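PDB 3L7I: teichoic acid biosynthesis protein F from Staphylococcus epidermidis, which belongs to the teichoic acid biosynthesis proteins of Gram-positive bacteria and carries a C-terminal region of the GT-B glycosyltransferase clan. Local coordinates for residues N349-F360 with A414-A425. Residues are numbered along the deposited sequence; the frame is centred on the assembly and turned at random.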
# COMPACT_ATOMS: atom_id res chain seq x y z
N ASN A 349 -8.27 27.31 8.45
CA ASN A 349 -7.50 27.30 9.69
C ASN A 349 -7.07 28.69 10.12
O ASN A 349 -6.64 28.91 11.26
CB ASN A 349 -6.26 26.42 9.56
CG ASN A 349 -6.59 24.98 9.23
OD1 ASN A 349 -5.69 24.18 8.96
ND2 ASN A 349 -7.88 24.64 9.25
N VAL A 350 -7.19 29.64 9.19
CA VAL A 350 -6.65 30.98 9.37
C VAL A 350 -7.42 31.80 10.40
O VAL A 350 -8.57 32.17 10.18
CB VAL A 350 -6.60 31.75 8.03
CG1 VAL A 350 -6.33 33.21 8.28
CG2 VAL A 350 -5.56 31.16 7.11
N LYS A 351 -6.78 32.09 11.52
CA LYS A 351 -7.33 33.04 12.48
C LYS A 351 -6.82 34.44 12.14
O LYS A 351 -5.63 34.70 12.29
CB LYS A 351 -6.86 32.66 13.88
CG LYS A 351 -7.20 31.24 14.31
CD LYS A 351 -6.37 30.87 15.53
CE LYS A 351 -7.09 29.93 16.47
NZ LYS A 351 -6.18 29.57 17.60
N PRO A 352 -7.71 35.35 11.68
CA PRO A 352 -7.27 36.69 11.28
C PRO A 352 -6.37 37.43 12.29
O PRO A 352 -5.55 38.20 11.85
CB PRO A 352 -8.58 37.45 11.07
CG PRO A 352 -9.53 36.39 10.63
CD PRO A 352 -9.14 35.14 11.40
N LYS A 353 -6.48 37.20 13.60
CA LYS A 353 -5.63 37.97 14.51
C LYS A 353 -4.31 37.30 14.94
O LYS A 353 -3.71 37.71 15.94
CB LYS A 353 -6.41 38.48 15.71
CG LYS A 353 -7.27 37.46 16.40
CD LYS A 353 -7.94 38.08 17.64
CE LYS A 353 -8.81 39.28 17.29
NZ LYS A 353 -9.54 39.78 18.49
N THR A 354 -3.85 36.31 14.17
CA THR A 354 -2.57 35.65 14.43
C THR A 354 -1.51 36.15 13.44
O THR A 354 -1.74 36.17 12.24
CB THR A 354 -2.68 34.08 14.31
OG1 THR A 354 -3.38 33.53 15.43
CG2 THR A 354 -1.29 33.44 14.23
N ILE A 355 -0.34 36.51 13.96
CA ILE A 355 0.78 36.94 13.12
C ILE A 355 2.08 36.18 13.47
O ILE A 355 2.42 36.05 14.64
CB ILE A 355 0.98 38.46 13.30
CG1 ILE A 355 -0.36 39.17 13.18
CG2 ILE A 355 2.01 39.03 12.31
CD1 ILE A 355 -0.33 40.57 13.76
N VAL A 356 2.79 35.66 12.46
CA VAL A 356 4.11 35.04 12.69
C VAL A 356 5.27 35.93 12.28
O VAL A 356 5.21 36.59 11.25
CB VAL A 356 4.33 33.71 11.93
CG1 VAL A 356 4.75 32.60 12.86
CG2 VAL A 356 3.13 33.33 11.08
N PHE A 357 6.34 35.88 13.07
CA PHE A 357 7.58 36.61 12.77
C PHE A 357 8.75 35.66 12.73
O PHE A 357 8.80 34.70 13.50
CB PHE A 357 7.85 37.67 13.84
CG PHE A 357 6.82 38.74 13.88
CD1 PHE A 357 7.12 40.02 13.48
CD2 PHE A 357 5.54 38.46 14.30
CE1 PHE A 357 6.16 41.02 13.50
CE2 PHE A 357 4.57 39.45 14.32
CZ PHE A 357 4.88 40.73 13.93
N GLU A 358 9.70 35.93 11.85
CA GLU A 358 10.92 35.15 11.84
C GLU A 358 11.96 35.99 11.18
O GLU A 358 11.73 36.53 10.11
CB GLU A 358 10.69 33.87 11.07
CG GLU A 358 11.75 32.81 11.21
CD GLU A 358 11.53 31.68 10.20
OE1 GLU A 358 11.60 30.47 10.57
OE2 GLU A 358 11.25 32.01 9.01
N SER A 359 13.10 36.16 11.82
CA SER A 359 14.21 36.79 11.12
C SER A 359 15.36 35.84 10.91
O SER A 359 15.61 34.95 11.72
CB SER A 359 14.69 38.06 11.81
OG SER A 359 15.13 37.79 13.11
N PHE A 360 16.01 36.02 9.77
CA PHE A 360 17.06 35.13 9.28
C PHE A 360 16.80 33.63 9.46
O PHE A 360 17.64 32.89 9.94
CB PHE A 360 18.37 35.58 9.85
CG PHE A 360 18.67 37.00 9.52
CD1 PHE A 360 18.86 37.38 8.20
CD2 PHE A 360 18.72 37.97 10.53
CE1 PHE A 360 19.13 38.69 7.87
CE2 PHE A 360 19.00 39.30 10.22
CZ PHE A 360 19.20 39.67 8.89
N ALA A 414 1.16 27.39 13.61
CA ALA A 414 1.32 28.83 13.58
C ALA A 414 1.24 29.30 12.14
O ALA A 414 0.49 30.21 11.81
CB ALA A 414 2.63 29.26 14.23
N TYR A 415 2.01 28.65 11.27
CA TYR A 415 2.02 29.04 9.86
C TYR A 415 0.70 28.75 9.10
O TYR A 415 0.32 29.51 8.20
CB TYR A 415 3.23 28.45 9.15
CG TYR A 415 4.43 29.29 9.39
CD1 TYR A 415 4.62 30.46 8.66
CD2 TYR A 415 5.34 28.97 10.37
CE1 TYR A 415 5.68 31.24 8.89
CE2 TYR A 415 6.40 29.74 10.61
CZ TYR A 415 6.57 30.89 9.87
OH TYR A 415 7.66 31.69 10.10
N SER A 416 0.02 27.67 9.46
CA SER A 416 -1.29 27.42 8.94
C SER A 416 -2.30 28.44 9.47
O SER A 416 -3.18 28.91 8.74
CB SER A 416 -1.74 26.02 9.34
OG SER A 416 -3.05 25.76 8.83
N GLU A 417 -2.18 28.78 10.75
CA GLU A 417 -3.20 29.61 11.39
C GLU A 417 -3.06 31.09 11.11
O GLU A 417 -4.01 31.83 11.26
CB GLU A 417 -3.22 29.38 12.91
CG GLU A 417 -3.87 28.06 13.33
CD GLU A 417 -3.96 27.92 14.85
OE1 GLU A 417 -4.10 28.95 15.54
OE2 GLU A 417 -3.88 26.76 15.34
N ALA A 418 -1.87 31.53 10.70
CA ALA A 418 -1.62 32.97 10.62
C ALA A 418 -2.26 33.66 9.42
O ALA A 418 -2.30 33.13 8.31
CB ALA A 418 -0.13 33.25 10.68
N SER A 419 -2.76 34.87 9.65
CA SER A 419 -3.29 35.68 8.57
C SER A 419 -2.16 36.46 7.93
O SER A 419 -2.27 36.90 6.78
CB SER A 419 -4.34 36.65 9.10
OG SER A 419 -3.70 37.61 9.91
N HIS A 420 -1.08 36.63 8.69
CA HIS A 420 0.10 37.36 8.23
C HIS A 420 1.44 36.73 8.60
O HIS A 420 1.70 36.45 9.78
CB HIS A 420 0.06 38.78 8.76
CG HIS A 420 -0.92 39.65 8.05
ND1 HIS A 420 -2.27 39.63 8.33
CD2 HIS A 420 -0.75 40.53 7.04
CE1 HIS A 420 -2.89 40.49 7.54
NE2 HIS A 420 -1.99 41.05 6.75
N TRP A 421 2.28 36.52 7.57
CA TRP A 421 3.70 36.18 7.73
C TRP A 421 4.62 37.41 7.60
O TRP A 421 4.58 38.16 6.61
CB TRP A 421 4.17 35.14 6.69
CG TRP A 421 3.41 33.89 6.61
CD1 TRP A 421 2.40 33.48 7.42
CD2 TRP A 421 3.61 32.85 5.66
NE1 TRP A 421 1.94 32.25 7.02
CE2 TRP A 421 2.67 31.84 5.94
CE3 TRP A 421 4.48 32.68 4.58
CZ2 TRP A 421 2.59 30.68 5.19
CZ3 TRP A 421 4.40 31.53 3.83
CH2 TRP A 421 3.46 30.54 4.14
N VAL A 422 5.46 37.61 8.60
CA VAL A 422 6.44 38.68 8.58
C VAL A 422 7.83 38.10 8.65
O VAL A 422 8.18 37.38 9.61
CB VAL A 422 6.26 39.57 9.77
CG1 VAL A 422 7.44 40.45 9.89
CG2 VAL A 422 5.00 40.38 9.60
N SER A 423 8.63 38.37 7.62
CA SER A 423 10.05 38.03 7.68
C SER A 423 10.98 38.76 6.70
O SER A 423 10.56 39.49 5.79
CB SER A 423 10.26 36.50 7.63
OG SER A 423 10.10 35.97 6.33
N ASN A 424 12.27 38.55 6.93
CA ASN A 424 13.33 39.26 6.26
C ASN A 424 14.25 38.30 5.50
O ASN A 424 15.39 38.64 5.16
CB ASN A 424 14.16 40.00 7.29
CG ASN A 424 14.92 39.05 8.17
OD1 ASN A 424 14.55 37.88 8.28
ND2 ASN A 424 15.98 39.53 8.80
N ALA A 425 13.76 37.09 5.23
CA ALA A 425 14.55 36.15 4.44
C ALA A 425 13.60 35.15 3.84
O ALA A 425 12.43 35.12 4.21
CB ALA A 425 15.57 35.47 5.29
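V356 and W421 sit side by side where strands 354-358 and 420-423 run parallel, their axes 18° apart. V356 bonds to the residues on either side of W421, N to H420 O and O to V422 N (2.9 Å). E358 N to V422 O continues the ladder. On the V356 face, the valine side chain crosses the Y415 ring, with CG1 lying 4.2 Å from the ring centroid in a CH-pi contact, while CG2 packs against A418 CB and W421 CD1. These are two inner strands of a seven-stranded parallel sheet, one of the two Rossmann-like sheets of a GT-B fold; helix 409-417 packs on this face and leads into strand 418-423. On the opposite face of the sheet, F357 and V422 lie side by side, and V422 CB stands over one face of the phenyl ring, near its rim. Beyond the strand ends, N424 OD1 receives F360 N through an in-plane lone pair at 2.8 Å. The N424 amide is turned 58° to the F360 ring, and ND2 lies over the ring centre. At the other end, E417, its CG anti to its own carbonyl carbon (chi1 -76°) and the chain extended from there, runs beside K351; NZ meets OE1 at 3.0 Å from above the carboxylate plane, and R384 also pairs with this oxygen.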